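Local coordinates for protein putative ribose 5-phosphate isomerase (Leishmania infantum, PDB 6FXW) that probably interconverts ribose 5-phosphate and ribulose 5-phosphate in the pentose phosphate pathway, as a type B isomerase of the LacAB/RpiB family, at residues Gly87-Leu92 against His105-Ile110; Val97-Ser102 against Ile127-Thr132. One frame throughout, in Å; residues are numbered along the deposited sequence. Where two conformers were deposited one is given.

Interaction 1. Residues Gly87-Leu92 against His105-Ile110; sequences GIRAAL and HNNAHI. With SO4 (sulfate ion), chain C.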
ATOM      1  N   GLY A  87      -5.471  28.351  -3.979  1.00 15.16           N
ATOM      2  CA  GLY A  87      -5.314  28.055  -5.370  1.00 14.67           C
ATOM      3  C   GLY A  87      -4.600  26.714  -5.640  1.00 15.22           C
ATOM      4  O   GLY A  87      -4.380  26.403  -6.789  1.00 18.27           O
ATOM      5  N   ILE A  88      -4.126  26.053  -4.575  1.00 13.19           N
ATOM      6  CA  ILE A  88      -3.400  24.790  -4.726  1.00 12.86           C
ATOM      7  C   ILE A  88      -4.202  23.639  -4.226  1.00 12.05           C
ATOM      8  O   ILE A  88      -4.818  23.702  -3.149  1.00 14.68           O
ATOM      9  CB  ILE A  88      -2.113  24.838  -3.903  1.00 13.42           C
ATOM     10  CG1 ILE A  88      -1.123  25.889  -4.414  1.00 13.90           C
ATOM     11  CG2 ILE A  88      -1.359  23.470  -3.742  1.00 13.40           C
ATOM     12  CD1 ILE A  88      -0.565  25.598  -5.768  1.00 13.51           C
ATOM     13  N   ARG A  89      -4.205  22.564  -4.991  1.00 10.19           N
ATOM     14  CA  ARG A  89      -4.739  21.264  -4.551  1.00 10.99           C
ATOM     15  C   ARG A  89      -3.543  20.311  -4.573  1.00 10.10           C
ATOM     16  O   ARG A  89      -2.914  20.050  -5.625  1.00 10.87           O
ATOM     17  CB  ARG A  89      -5.794  20.772  -5.500  1.00 10.86           C
ATOM     18  CG  ARG A  89      -7.095  21.633  -5.480  1.00 12.33           C
ATOM     19  CD  ARG A  89      -8.213  21.116  -6.410  1.00 12.56           C
ATOM     20  NE  ARG A  89      -7.827  21.071  -7.790  1.00 12.61           N
ATOM     21  CZ  ARG A  89      -7.827  22.159  -8.596  1.00 12.85           C
ATOM     22  NH1 ARG A  89      -8.234  23.364  -8.106  1.00 13.58           N
ATOM     23  NH2 ARG A  89      -7.402  22.055  -9.836  1.00 13.76           N
ATOM     24  N   ALA A  90      -3.292  19.704  -3.432  1.00  9.82           N
ATOM     25  CA  ALA A  90      -2.111  18.828  -3.168  1.00  9.06           C
ATOM     26  C   ALA A  90      -2.619  17.463  -2.785  1.00  9.56           C
ATOM     27  O   ALA A  90      -3.418  17.303  -1.854  1.00 10.37           O
ATOM     28  CB  ALA A  90      -1.209  19.403  -2.156  1.00  8.73           C
ATOM     29  N   ALA A  91      -2.145  16.437  -3.490  1.00  9.48           N
ATOM     30  CA  ALA A  91      -2.628  15.065  -3.303  1.00 10.07           C
ATOM     31  C   ALA A  91      -1.577  14.130  -2.792  1.00 10.23           C
ATOM     32  O   ALA A  91      -0.536  13.890  -3.480  1.00  9.93           O
ATOM     33  CB  ALA A  91      -3.124  14.504  -4.618  1.00 10.29           C
ATOM     34  N   LEU A  92      -1.803  13.532  -1.655  1.00 10.85           N
ATOM     35  CA  LEU A  92      -0.934  12.455  -1.188  0.50 11.26           C
ATOM     36  C   LEU A  92      -1.239  11.167  -1.972  1.00 11.77           C
ATOM     37  O   LEU A  92      -2.374  10.692  -1.950  1.00 11.98           O
ATOM     38  CB  LEU A  92      -1.088  12.270   0.318  0.50 11.09           C
ATOM     39  CG  LEU A  92      -0.079  11.332   0.982  0.50 11.70           C
ATOM     40  CD1 LEU A  92      -0.089  11.431   2.483  0.50 11.42           C
ATOM     41  CD2 LEU A  92      -0.586   9.869   0.667  0.50 10.96           C
ATOM     42  N   HIS A 105      -9.750  13.008 -11.151  1.00 12.15           N
ATOM     43  CA  HIS A 105     -10.858  13.516 -10.356  1.00 12.28           C
ATOM     44  C   HIS A 105     -10.535  14.796  -9.681  1.00 11.56           C
ATOM     45  O   HIS A 105     -11.306  15.760  -9.741  1.00 13.74           O
ATOM     46  CB  HIS A 105     -11.269  12.465  -9.301  1.00 13.49           C
ATOM     47  CG  HIS A 105     -11.883  11.266  -9.896  1.00 12.77           C
ATOM     48  ND1 HIS A 105     -12.260  10.183  -9.102  1.00 16.18           N
ATOM     49  CD2 HIS A 105     -12.129  10.914 -11.173  1.00 16.53           C
ATOM     50  CE1 HIS A 105     -12.726   9.240  -9.894  1.00 16.19           C
ATOM     51  NE2 HIS A 105     -12.677   9.642 -11.158  1.00 17.90           N
ATOM     52  N   ASN A 106      -9.408  14.869  -8.973  1.00 10.86           N
ATOM     53  CA  ASN A 106      -9.131  16.024  -8.136  1.00 11.73           C
ATOM     54  C   ASN A 106      -8.293  17.131  -8.822  1.00 11.54           C
ATOM     55  O   ASN A 106      -8.150  18.201  -8.247  1.00 11.96           O
ATOM     56  CB  ASN A 106      -8.434  15.622  -6.855  1.00 11.13           C
ATOM     57  CG  ASN A 106      -9.090  14.443  -6.163  1.00 12.69           C
ATOM     58  OD1 ASN A 106      -8.552  13.336  -6.267  1.00 13.34           O
ATOM     59  ND2 ASN A 106     -10.276  14.622  -5.565  1.00 12.80           N
ATOM     60  N   ASN A 107      -7.873  16.884 -10.060  1.00 11.26           N
ATOM     61  CA  ASN A 107      -7.103  17.797 -10.860  1.00 11.72           C
ATOM     62  C   ASN A 107      -6.032  18.453  -9.999  1.00 12.13           C
ATOM     63  O   ASN A 107      -5.833  19.685  -9.970  1.00 12.08           O
ATOM     64  CB  ASN A 107      -8.027  18.851 -11.483  1.00 12.69           C
ATOM     65  CG  ASN A 107      -7.343  19.640 -12.587  1.00 14.11           C
ATOM     66  OD1 ASN A 107      -6.227  19.349 -12.977  1.00 14.39           O
ATOM     67  ND2 ASN A 107      -8.031  20.702 -13.042  1.00 16.46           N
ATOM     68  N   ALA A 108      -5.224  17.668  -9.271  1.00 11.11           N
ATOM     69  CA  ALA A 108      -4.274  18.199  -8.303  1.00 10.04           C
ATOM     70  C   ALA A 108      -3.076  18.863  -8.972  1.00 10.45           C
ATOM     71  O   ALA A 108      -2.586  18.389 -10.029  1.00 10.64           O
ATOM     72  CB  ALA A 108      -3.703  17.096  -7.405  1.00 10.45           C
ATOM     73  N   HIS A 109      -2.656  19.962  -8.422  1.00  9.96           N
ATOM     74  CA  HIS A 109      -1.418  20.629  -8.841  1.00 11.05           C
ATOM     75  C   HIS A 109      -0.174  20.013  -8.354  1.00 10.36           C
ATOM     76  O   HIS A 109       0.875  20.122  -9.010  1.00 11.13           O
ATOM     77  CB  HIS A 109      -1.375  22.094  -8.344  1.00 11.26           C
ATOM     78  CG  HIS A 109      -2.569  22.906  -8.694  1.00 11.64           C
ATOM     79  ND1 HIS A 109      -3.687  22.941  -7.860  1.00 11.95           N
ATOM     80  CD2 HIS A 109      -2.868  23.703  -9.777  1.00 12.82           C
ATOM     81  CE1 HIS A 109      -4.611  23.732  -8.421  1.00 12.37           C
ATOM     82  NE2 HIS A 109      -4.155  24.206  -9.589  1.00 14.82           N
ATOM     83  N   ILE A 110      -0.242  19.389  -7.170  1.00  9.70           N
ATOM     84  CA  ILE A 110       0.968  18.904  -6.440  1.00  9.96           C
ATOM     85  C   ILE A 110       0.754  17.469  -6.036  1.00  9.91           C
ATOM     86  O   ILE A 110      -0.325  17.121  -5.521  1.00 11.39           O
ATOM     87  CB  ILE A 110       1.306  19.788  -5.226  1.00 10.59           C
ATOM     88  CG1 ILE A 110       1.640  21.258  -5.680  1.00 10.43           C
ATOM     89  CG2 ILE A 110       2.485  19.181  -4.438  1.00 11.57           C
ATOM     90  CD1 ILE A 110       2.001  22.168  -4.576  1.00 10.36           C
TER
HETATM   91  S   SO4 C 202      -7.101  25.529 -11.176  1.00 30.84           S
HETATM   92  O1  SO4 C 202      -7.065  24.168 -11.809  1.00 30.22           O
HETATM   93  O2  SO4 C 202      -5.663  26.035 -11.058  1.00 28.29           O
HETATM   94  O3  SO4 C 202      -7.890  26.419 -12.104  1.00 34.35           O
HETATM   95  O4  SO4 C 202      -7.823  25.615  -9.874  1.00 30.27           O

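Interaction 2. Residues Val97-Ser102 against Ile127-Thr132; sequences VTAQLS and IETFLT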
ATOM      1  N   VAL A  97      -3.107   3.961  -8.599  1.00 10.55           N
ATOM      2  CA  VAL A  97      -4.468   4.389  -8.681  1.00 12.19           C
ATOM      3  C   VAL A  97      -4.681   5.754  -8.024  1.00 10.74           C
ATOM      4  O   VAL A  97      -5.394   6.612  -8.578  1.00 10.36           O
ATOM      5  CB  VAL A  97      -5.368   3.343  -8.001  1.00 14.03           C
ATOM      6  CG1 VAL A  97      -6.749   3.911  -7.720  1.00 14.75           C
ATOM      7  CG2 VAL A  97      -5.409   2.109  -8.893  1.00 13.66           C
ATOM      8  N   THR A  98      -4.053   6.012  -6.879  1.00 10.50           N
ATOM      9  CA  THR A  98      -4.147   7.316  -6.276  1.00  9.74           C
ATOM     10  C   THR A  98      -3.493   8.393  -7.145  1.00  9.65           C
ATOM     11  O   THR A  98      -4.053   9.471  -7.331  1.00 10.96           O
ATOM     12  CB  THR A  98      -3.586   7.372  -4.846  1.00 11.06           C
ATOM     13  OG1 THR A  98      -2.262   6.795  -4.793  1.00 10.28           O
ATOM     14  CG2 THR A  98      -4.489   6.595  -3.917  1.00 12.98           C
ATOM     15  N   ALA A  99      -2.357   8.032  -7.740  1.00  8.92           N
ATOM     16  CA  ALA A  99      -1.763   9.006  -8.697  1.00 10.58           C
ATOM     17  C   ALA A  99      -2.663   9.344  -9.823  1.00 11.15           C
ATOM     18  O   ALA A  99      -2.862  10.528 -10.186  1.00 11.96           O
ATOM     19  CB  ALA A  99      -0.452   8.466  -9.223  1.00 11.52           C
ATOM     20  N   GLN A 100      -3.284   8.319 -10.443  1.00 10.24           N
ATOM     21  CA  GLN A 100      -4.194   8.545 -11.568  1.00 11.01           C
ATOM     22  C   GLN A 100      -5.416   9.348 -11.192  1.00 10.86           C
ATOM     23  O   GLN A 100      -5.752  10.338 -11.845  1.00 10.73           O
ATOM     24  CB  GLN A 100      -4.616   7.186 -12.120  1.00 14.42           C
ATOM     25  CG  GLN A 100      -5.570   7.298 -13.286  1.00 17.99           C
ATOM     26  CD  GLN A 100      -6.016   5.890 -13.760  1.00 21.26           C
ATOM     27  OE1 GLN A 100      -5.255   4.978 -13.714  1.00 28.22           O
ATOM     28  NE2 GLN A 100      -7.243   5.761 -14.226  1.00 29.47           N
ATOM     29  N   LEU A 101      -6.091   8.963 -10.095  1.00 10.56           N
ATOM     30  CA  LEU A 101      -7.341   9.649  -9.680  1.00 10.78           C
ATOM     31  C   LEU A 101      -7.139  11.035  -9.076  1.00  9.90           C
ATOM     32  O   LEU A 101      -7.984  11.911  -9.255  1.00 10.27           O
ATOM     33  CB  LEU A 101      -8.130   8.755  -8.769  1.00 12.22           C
ATOM     34  CG  LEU A 101      -8.605   7.480  -9.402  1.00 12.81           C
ATOM     35  CD1 LEU A 101      -9.347   6.586  -8.457  1.00 14.27           C
ATOM     36  CD2 LEU A 101      -9.525   7.761 -10.593  1.00 14.44           C
ATOM     37  N   SER A 102      -5.933  11.312  -8.522  1.00  9.99           N
ATOM     38  CA  SER A 102      -5.602  12.621  -7.988  1.00  9.87           C
ATOM     39  C   SER A 102      -5.636  13.639  -9.159  1.00 10.32           C
ATOM     40  O   SER A 102      -5.934  14.792  -8.918  1.00 10.30           O
ATOM     41  CB  SER A 102      -4.255  12.689  -7.366  1.00 10.35           C
ATOM     42  OG  SER A 102      -3.209  12.592  -8.281  1.00 11.37           O
ATOM     43  N   ILE A 127       5.058   8.990  -9.979  1.00  9.55           N
ATOM     44  CA  ILE A 127       5.472  10.193 -10.683  1.00 10.98           C
ATOM     45  C   ILE A 127       5.066  10.135 -12.124  1.00 10.60           C
ATOM     46  O   ILE A 127       4.456  11.105 -12.632  1.00 10.69           O
ATOM     47  CB  ILE A 127       6.966  10.423 -10.454  1.00 10.93           C
ATOM     48  CG1 ILE A 127       7.264  10.864  -9.036  1.00 11.32           C
ATOM     49  CG2 ILE A 127       7.498  11.497 -11.399  1.00 12.65           C
ATOM     50  CD1 ILE A 127       8.764  11.015  -8.657  1.00 12.14           C
ATOM     51  N   GLU A 128       5.409   9.026 -12.808  1.00 10.93           N
ATOM     52  CA  GLU A 128       5.081   8.935 -14.218  1.00 13.53           C
ATOM     53  C   GLU A 128       3.581   9.026 -14.465  1.00 12.31           C
ATOM     54  O   GLU A 128       3.151   9.736 -15.343  1.00 13.34           O
ATOM     55  CB  GLU A 128       5.597   7.642 -14.765  1.00 14.66           C
ATOM     56  CG  GLU A 128       7.087   7.620 -14.902  1.00 19.09           C
ATOM     57  CD  GLU A 128       7.741   6.375 -15.458  1.00 26.10           C
ATOM     58  OE1 GLU A 128       7.026   5.361 -15.587  1.00 35.11           O
ATOM     59  OE2 GLU A 128       9.004   6.421 -15.649  1.00 25.91           O
ATOM     60  N   THR A 129       2.737   8.416 -13.616  1.00 10.80           N
ATOM     61  CA  THR A 129       1.304   8.460 -13.746  1.00 11.20           C
ATOM     62  C   THR A 129       0.786   9.866 -13.487  1.00 10.74           C
ATOM     63  O   THR A 129      -0.026  10.379 -14.206  1.00 11.52           O
ATOM     64  CB  THR A 129       0.717   7.468 -12.797  1.00 11.74           C
ATOM     65  OG1 THR A 129       1.271   6.161 -13.130  1.00 12.59           O
ATOM     66  CG2 THR A 129      -0.833   7.480 -12.895  1.00 12.61           C
ATOM     67  N   PHE A 130       1.240  10.484 -12.401  1.00 10.55           N
ATOM     68  CA  PHE A 130       0.765  11.850 -12.069  1.00 10.46           C
ATOM     69  C   PHE A 130       1.024  12.851 -13.148  1.00 11.12           C
ATOM     70  O   PHE A 130       0.188  13.703 -13.479  1.00 11.95           O
ATOM     71  CB  PHE A 130       1.427  12.292 -10.757  1.00 10.62           C
ATOM     72  CG  PHE A 130       0.892  13.569 -10.186  1.00 10.98           C
ATOM     73  CD1 PHE A 130      -0.209  13.583  -9.357  1.00 11.56           C
ATOM     74  CD2 PHE A 130       1.496  14.770 -10.474  1.00 11.67           C
ATOM     75  CE1 PHE A 130      -0.681  14.701  -8.763  1.00 11.72           C
ATOM     76  CE2 PHE A 130       0.995  15.929  -9.912  1.00 11.65           C
ATOM     77  CZ  PHE A 130      -0.116  15.919  -9.095  1.00 11.71           C
ATOM     78  N   LEU A 131       2.247  12.745 -13.696  1.00 10.39           N
ATOM     79  CA  LEU A 131       2.607  13.698 -14.771  1.00 11.97           C
ATOM     80  C   LEU A 131       1.960  13.471 -16.123  1.00 13.02           C
ATOM     81  O   LEU A 131       1.999  14.400 -16.978  1.00 15.39           O
ATOM     82  CB  LEU A 131       4.115  13.701 -14.979  1.00 12.48           C
ATOM     83  CG  LEU A 131       4.969  14.208 -13.808  1.00 14.20           C
ATOM     84  CD1 LEU A 131       6.515  14.076 -14.044  1.00 15.00           C
ATOM     85  CD2 LEU A 131       4.566  15.627 -13.363  1.00 14.75           C
ATOM     86  N   THR A 132       1.419  12.302 -16.360  1.00 11.84           N
ATOM     87  CA  THR A 132       0.808  12.006 -17.648  1.00 14.60           C
ATOM     88  C   THR A 132      -0.674  11.811 -17.641  1.00 16.37           C
ATOM     89  O   THR A 132      -1.220  11.279 -18.610  1.00 20.02           O
ATOM     90  CB  THR A 132       1.470  10.784 -18.256  1.00 14.65           C
ATOM     91  OG1 THR A 132       1.356   9.619 -17.404  1.00 15.55           O
ATOM     92  CG2 THR A 132       2.998  10.945 -18.414  1.00 14.33           C
TER

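Interaction 1. Residues Gly87-Leu92 against His105-Ile110
The touching parts of Gly87-Leu92 and His105-Ile110 run 93° apart end to end, yet meet in a parallel beta bridge where Ala90 and Ile110 lie 4.5 Å apart, CA to CA. Two main-chain bonds define it: Ala91 N to Ile110 O at 2.8 Å, almost straight, and a longer one from Ile110 N to Arg89 O. The latter carbonyl also takes a weak bond from His109 N. Within this chain, strand 90-92 is an outermost strand of the parallel sheet, beside strand 110-114; Ala90 CB packs on Ile110 CB, and Ile88 CG2 crosses to Ile110 CD1.

Asn107 is the first residue past helix 96-104 to leave helical angles, with positive phi, and the carbonyls of Asn106 and Asn107 both face Arg89. The arginine chain bends at chi3 (-60°), so that NE reaches Asn106 O at 2.9 Å, nearly along the C=O axis, while NH2 meets Asn107 O at 2.8 Å from above the carbonyl plane. The His109 ring crosses obliquely, its plane 49° from the guanidinium, with CE1 over one guanidinium face. Its ND1 accepts Arg89 N at 2.9 Å, close to the ring plane, which leaves NE2 as the donor to the sulfate.

Sulfate O2 lies 2.8 Å from His109 NE2, and NH1 and NH2 of Arg89 grip O4 and O1, all three bonds nearly straight. The ion probably comes from the crystallisation liquor. Arginine and histidine converging on one tetrahedral oxyanion form an anion site, probably made more attractive by the arginine's charge, and its chemistry would suit a phosphate group.

Interaction 2. Residues Val97-Ser102 against Ile127-Thr132
Thr129 CG2 lies against the facing helix, 3.6 Å from Gln100 N and 3.8 Å from Ala99 CB, and also touches Gln100 CB. One turn on, Ser102 OG approaches the edge of the Phe130 ring near its plane, 3.3 Å from CE1 and about equally far from CD1. No hydrogen bond joins the two segments, so the contact is one of packing, burying 197 Å² in all.

The torsions explain which groups meet. Thr129 OG1 is anti to the carbonyl carbon, beside the backbone N (chi1 -58°), which puts CG2 anti to the backbone N, where the methyl meets the neighbour, while OG1 bonds back to Asp125 O in its own helix. Ser102 OG sits between its backbone N and carbonyl carbon (chi1 69°), and gives its hydrogen to Ala99 O at 2.8 Å, from above the carbonyl plane.

The segments of helices 96-104 and 120-131 run nearly parallel, with a crossing angle of -15° and axes 8.0 Å apart at closest approach. That spacing fits the small Ala99 at the interface, where its CA comes 5.1 Å from that of Phe130. Such side-by-side helices on one face of a parallel sheet belong to the Rossmann-like alpha/beta fold of RpiB enzymes.

Phe130, with CG anti to its backbone N, also packs on Thr67 of strand 67-72 and on Arg103. Ile76 of a second subunit packs on Ser102 and Thr98, and Thr74 of that subunit on Leu101.

From the N terminus, Gly87-Leu92 comes first and leads through strand 90-92 into helix 96-104, which carries Val97-Ser102. The chain then turns back at His105-Ile110, where interaction 1 closes a loop of mostly helix. It continues through strand 110-114 to helix 120-131, where interaction 2 closes a second loop over 24 intervening residues. The segments alternate, so the closures cross. They touch directly: Ala91 CB packs 3.5 Å from Ser102 CB, and Ala108 N probably hydrogen-bonds to Ser102 O (3.0 Å), joining the end of helix 96-104 to the loop before strand 110-114. Together they tie the chain's outermost strand 90-92 to both helices, and each touches the second subunit.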